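Local coordinates for protein ochratoxinase (Aspergillus niger, PDB 4C65) that releases C-terminal amino acids, preferably aromatic ones such as phenylalanine, and degrades the mycotoxin ochratoxin A to ochratoxin alpha as a zinc-dependent amidohydrolase, at residues A27-I30 with I35-V38; S54-P59 with H413-G418. One frame throughout, in Å; residues are numbered along the deposited sequence.

Contact 1 of 2, residues A27-I30 with I35-V38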
loop_
_atom_site.group_PDB
_atom_site.type_symbol
_atom_site.label_atom_id
_atom_site.label_comp_id
_atom_site.label_asym_id
_atom_site.label_seq_id
_atom_site.Cartn_x
_atom_site.Cartn_y
_atom_site.Cartn_z
ATOM N N ALA A 27 -19.411 -61.954 -2.770
ATOM C CA ALA A 27 -19.860 -61.093 -3.826
ATOM C C ALA A 27 -20.195 -59.738 -3.265
ATOM O O ALA A 27 -20.594 -59.605 -2.109
ATOM C CB ALA A 27 -21.061 -61.688 -4.519
ATOM N N LEU A 28 -20.040 -58.737 -4.111
ATOM C CA LEU A 28 -20.409 -57.384 -3.783
ATOM C C LEU A 28 -21.252 -56.819 -4.909
ATOM O O LEU A 28 -20.914 -56.985 -6.090
ATOM C CB LEU A 28 -19.154 -56.537 -3.583
ATOM C CG LEU A 28 -19.389 -55.080 -3.180
ATOM C CD1 LEU A 28 -18.322 -54.609 -2.199
ATOM C CD2 LEU A 28 -19.423 -54.168 -4.416
ATOM N N VAL A 29 -22.335 -56.144 -4.558
ATOM C CA VAL A 29 -23.153 -55.490 -5.553
ATOM C C VAL A 29 -23.023 -53.971 -5.423
ATOM O O VAL A 29 -23.143 -53.422 -4.326
ATOM C CB VAL A 29 -24.624 -55.879 -5.416
ATOM C CG1 VAL A 29 -25.463 -55.155 -6.447
ATOM C CG2 VAL A 29 -24.788 -57.387 -5.565
ATOM N N ILE A 30 -22.784 -53.313 -6.553
ATOM C CA ILE A 30 -22.807 -51.862 -6.620
ATOM C C ILE A 30 -24.097 -51.431 -7.302
ATOM O O ILE A 30 -24.406 -51.891 -8.395
ATOM C CB ILE A 30 -21.619 -51.296 -7.436
ATOM C CG1 ILE A 30 -20.286 -51.721 -6.804
ATOM C CG2 ILE A 30 -21.705 -49.773 -7.512
ATOM C CD1 ILE A 30 -19.047 -51.274 -7.578
ATOM N N ILE A 35 -22.804 -49.240 -2.198
ATOM C CA ILE A 35 -22.716 -50.665 -2.124
ATOM C C ILE A 35 -24.067 -51.186 -1.688
ATOM O O ILE A 35 -24.536 -50.861 -0.612
ATOM C CB ILE A 35 -21.646 -51.101 -1.106
ATOM C CG1 ILE A 35 -20.254 -50.681 -1.617
ATOM C CG2 ILE A 35 -21.713 -52.612 -0.882
ATOM C CD1 ILE A 35 -19.194 -50.600 -0.545
ATOM N N ALA A 36 -24.668 -52.023 -2.524
ATOM C CA ALA A 36 -26.002 -52.514 -2.276
ATOM C C ALA A 36 -26.019 -53.813 -1.486
ATOM O O ALA A 36 -26.973 -54.086 -0.786
ATOM C CB ALA A 36 -26.742 -52.690 -3.594
ATOM N N PHE A 37 -24.976 -54.621 -1.623
ATOM C CA PHE A 37 -24.911 -55.905 -0.939
ATOM C C PHE A 37 -23.469 -56.382 -0.769
ATOM O O PHE A 37 -22.645 -56.234 -1.678
ATOM C CB PHE A 37 -25.694 -56.969 -1.722
ATOM C CG PHE A 37 -25.472 -58.385 -1.228
ATOM C CD1 PHE A 37 -26.189 -58.868 -0.143
ATOM C CD2 PHE A 37 -24.536 -59.225 -1.847
ATOM C CE1 PHE A 37 -26.004 -60.161 0.312
ATOM C CE2 PHE A 37 -24.341 -60.523 -1.398
ATOM C CZ PHE A 37 -25.088 -60.999 -0.320
ATOM N N VAL A 38 -23.194 -56.988 0.384
ATOM C CA VAL A 38 -21.962 -57.710 0.594
ATOM C C VAL A 38 -22.274 -58.983 1.348
ATOM O O VAL A 38 -23.034 -58.987 2.299
ATOM C CB VAL A 38 -20.955 -56.901 1.412
ATOM C CG1 VAL A 38 -19.671 -57.688 1.614
ATOM C CG2 VAL A 38 -20.650 -55.583 0.722
#
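V29 and F37 share nearly the same first torsion (chi1 179° and 169°): V29 CG1 and the F37 ring are each anti to the backbone N of their own residue, which leaves V29 CG2 beside its own N. That sets V29 CG2 against F37 CB at 4.0 Å, with the ring oblique to the methyl. The other methyl, V29 CG1, packs on A36 CB, also at 4.0 Å. The backbones run antiparallel as the two arms of a beta hairpin, and A36 and F37 together face V29 in a classic beta bulge. V29 N donates a nearly straight bond to F37 O (2.9 Å, 165°). In return V29 O takes the N-H of A36 at 2.7 Å, tilted from the carbonyl plane, and a second, weak bond from F37 N at 3.5 Å. On the face carrying L28, I35 and V38 the contacts between the two strands are aliphatic. L28 CD1 reaches V38 CG2 (3.9 Å), and L28 crosses I35 at about a right angle, L28 CG against the I35 CG2 methyl. Beyond the hairpin, the backbone of L28 bonds to I10 and that of I30 to T8, which adds strand 7-15 on the far edge; Y48 of helix 46-51 touches both V29 and A36. This hairpin, probably part of the smaller beta-sandwich domain, lies away from the zinc site. Its chemistry is a division of labour: two firm main-chain bonds and one weak one, all on V29, set the register and accommodate the extra residue of the bulge, while apolar contacts alone join the side chains on each face.

Contact 2 of 2, residues S54-P59 with H413-G418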
loop_
_atom_site.group_PDB
_atom_site.type_symbol
_atom_site.label_atom_id
_atom_site.label_comp_id
_atom_site.label_asym_id
_atom_site.label_seq_id
_atom_site.Cartn_x
_atom_site.Cartn_y
_atom_site.Cartn_z
ATOM N N SER A 54 -23.367 -55.466 -15.644
ATOM C CA SER A 54 -22.116 -56.166 -15.853
ATOM C C SER A 54 -21.657 -56.899 -14.603
ATOM O O SER A 54 -22.001 -56.544 -13.471
ATOM C CB SER A 54 -21.019 -55.216 -16.304
ATOM O OG SER A 54 -20.570 -54.435 -15.232
ATOM N N THR A 55 -20.866 -57.937 -14.833
ATOM C CA THR A 55 -20.349 -58.788 -13.803
ATOM C C THR A 55 -18.820 -58.880 -13.906
ATOM O O THR A 55 -18.286 -58.891 -15.013
ATOM C CB THR A 55 -20.932 -60.190 -14.131
ATOM O OG1 THR A 55 -22.361 -60.122 -14.176
ATOM C CG2 THR A 55 -20.484 -61.260 -13.163
ATOM N N HIS A 56 -18.135 -58.970 -12.768
ATOM C CA HIS A 56 -16.695 -59.173 -12.740
ATOM C C HIS A 56 -16.363 -60.298 -11.804
ATOM O O HIS A 56 -17.071 -60.502 -10.813
ATOM C CB HIS A 56 -15.996 -57.895 -12.272
ATOM C CG HIS A 56 -16.271 -56.728 -13.154
ATOM N ND1 HIS A 56 -15.517 -56.447 -14.270
ATOM C CD2 HIS A 56 -17.256 -55.806 -13.118
ATOM C CE1 HIS A 56 -16.007 -55.374 -14.865
ATOM N NE2 HIS A 56 -17.065 -54.971 -14.189
ATOM N N ARG A 57 -15.262 -60.980 -12.085
ATOM C CA ARG A 57 -14.759 -62.024 -11.220
ATOM C C ARG A 57 -13.315 -61.752 -10.933
ATOM O O ARG A 57 -12.509 -61.737 -11.835
ATOM C CB ARG A 57 -14.935 -63.381 -11.915
ATOM C CG ARG A 57 -16.353 -63.853 -11.742
ATOM C CD ARG A 57 -16.672 -65.122 -12.465
ATOM N NE ARG A 57 -18.126 -65.220 -12.670
ATOM C CZ ARG A 57 -18.986 -65.638 -11.741
ATOM N NH1 ARG A 57 -18.572 -66.025 -10.527
ATOM N NH2 ARG A 57 -20.281 -65.680 -12.015
ATOM N N VAL A 58 -12.982 -61.549 -9.665
ATOM C CA VAL A 58 -11.636 -61.174 -9.274
ATOM C C VAL A 58 -11.170 -62.004 -8.084
ATOM O O VAL A 58 -11.984 -62.466 -7.296
ATOM C CB VAL A 58 -11.559 -59.661 -8.900
ATOM C CG1 VAL A 58 -12.031 -58.806 -10.063
ATOM C CG2 VAL A 58 -12.378 -59.349 -7.654
ATOM N N PRO A 59 -9.850 -62.179 -7.946
ATOM C CA PRO A 59 -9.345 -62.991 -6.832
ATOM C C PRO A 59 -9.533 -62.327 -5.486
ATOM O O PRO A 59 -9.912 -62.991 -4.532
ATOM C CB PRO A 59 -7.844 -63.150 -7.136
ATOM C CG PRO A 59 -7.664 -62.735 -8.559
ATOM C CD PRO A 59 -8.786 -61.780 -8.878
ATOM N N HIS A 413 -8.623 -53.516 -10.820
ATOM C CA HIS A 413 -9.896 -52.802 -10.958
ATOM C C HIS A 413 -9.970 -51.722 -9.922
ATOM O O HIS A 413 -9.663 -51.971 -8.751
ATOM C CB HIS A 413 -11.100 -53.716 -10.738
ATOM C CG HIS A 413 -11.260 -54.779 -11.769
ATOM N ND1 HIS A 413 -10.429 -55.873 -11.846
ATOM C CD2 HIS A 413 -12.178 -54.932 -12.750
ATOM C CE1 HIS A 413 -10.818 -56.645 -12.845
ATOM N NE2 HIS A 413 -11.874 -56.092 -13.410
ATOM N N VAL A 414 -10.412 -50.538 -10.330
ATOM C CA VAL A 414 -10.647 -49.435 -9.393
ATOM C C VAL A 414 -12.009 -48.774 -9.636
ATOM O O VAL A 414 -12.239 -48.186 -10.682
ATOM C CB VAL A 414 -9.529 -48.376 -9.465
ATOM C CG1 VAL A 414 -9.792 -47.239 -8.476
ATOM C CG2 VAL A 414 -8.176 -49.019 -9.186
ATOM N N TRP A 415 -12.898 -48.898 -8.652
ATOM C CA TRP A 415 -14.160 -48.183 -8.612
ATOM C C TRP A 415 -14.079 -47.030 -7.600
ATOM O O TRP A 415 -13.644 -47.221 -6.466
ATOM C CB TRP A 415 -15.302 -49.099 -8.156
ATOM C CG TRP A 415 -15.742 -50.093 -9.148
ATOM C CD1 TRP A 415 -16.686 -49.921 -10.121
ATOM C CD2 TRP A 415 -15.253 -51.422 -9.288
ATOM N NE1 TRP A 415 -16.828 -51.074 -10.843
ATOM C CE2 TRP A 415 -15.962 -52.014 -10.347
ATOM C CE3 TRP A 415 -14.279 -52.168 -8.627
ATOM C CZ2 TRP A 415 -15.724 -53.324 -10.764
ATOM C CZ3 TRP A 415 -14.048 -53.458 -9.031
ATOM C CH2 TRP A 415 -14.760 -54.026 -10.091
ATOM N N LYS A 416 -14.484 -45.839 -8.038
ATOM C CA LYS A 416 -14.659 -44.686 -7.153
ATOM C C LYS A 416 -16.066 -44.160 -7.353
ATOM O O LYS A 416 -16.448 -43.794 -8.462
ATOM C CB LYS A 416 -13.650 -43.591 -7.468
ATOM C CG LYS A 416 -13.706 -42.456 -6.453
ATOM C CD LYS A 416 -12.840 -41.259 -6.817
ATOM C CE LYS A 416 -13.507 -40.271 -7.761
ATOM N NZ LYS A 416 -12.935 -38.926 -7.546
ATOM N N GLY A 417 -16.838 -44.132 -6.270
ATOM C CA GLY A 417 -18.240 -43.721 -6.346
ATOM C C GLY A 417 -19.044 -44.563 -7.314
ATOM O O GLY A 417 -19.939 -44.059 -7.983
ATOM N N GLY A 418 -18.701 -45.851 -7.403
ATOM C CA GLY A 418 -19.378 -46.775 -8.312
ATOM C C GLY A 418 -18.931 -46.721 -9.765
ATOM O O GLY A 418 -19.337 -47.535 -10.567
#
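H56, H413 and W415 form an aromatic cluster, with V58 at its border, in what is probably the smaller beta-sandwich domain, where strand 54-58, near the N-terminal end of the chain, faces strand 411-416 from near its C-terminal end. The two strands are not sheet neighbours here: their axes pass 10.8 Å apart, and side chains fill the gap. W415 offers the edge of its six-membered ring to one face of the H56 imidazole, an edge-to-face pair with planes at 76°. CZ2 does the touching, 3.7 Å from H56 CD2 and 4.0 Å from H56 NE2. H413 meets the same imidazole obliquely: its NE2 comes within 3.8 Å of H56 ND1, a van der Waals approach with no hydrogen bond between the rings. V58 closes the group through a CH-pi contact, its CG1 standing over the face of the H413 ring, 29° off the normal. The three rings share one rotamer, each CG anti to its carbonyl carbon (chi1 -60° in H56), and reach from their two strands toward one another.

Around the cluster, both strands pair with others of the sheet. Backbone bonds from H56 to I9 and Y11, and from V58 to Y11 and G13, lay strand 54-58 along strand 7-15. A393 touches both V58 and H413, and V391 and L420 pack on W415 from the strands paired with 411-416. Within the cluster, V58 CG1 sits almost evenly over one side of the H413 imidazole, 3.7 Å from H413 CE1 and 3.8 Å from H413 ND1.

From the N terminus, strand 7-15 comes first, and strand 26-31 returns along it. Contact 1 then closes at once, through a tight turn between strands 26-31 and 34-38, four residues separating its two segments. Contact 2 opens only after this, at 54-59, and stays open while the chain builds the TIM-barrel domain, closing some 350 residues later at 413-418. The two are therefore in series, neither nested nor crossed: one a local hairpin, the other a long-range closure between parts near the chain's start and end. They meet in space, since I30 CD1 packs 3.7 Å from W415 CD1 and I30 CG2 lies against the CA of G418. Strand 7-15 pairs with both 26-31 and 54-58, linking them through one sheet.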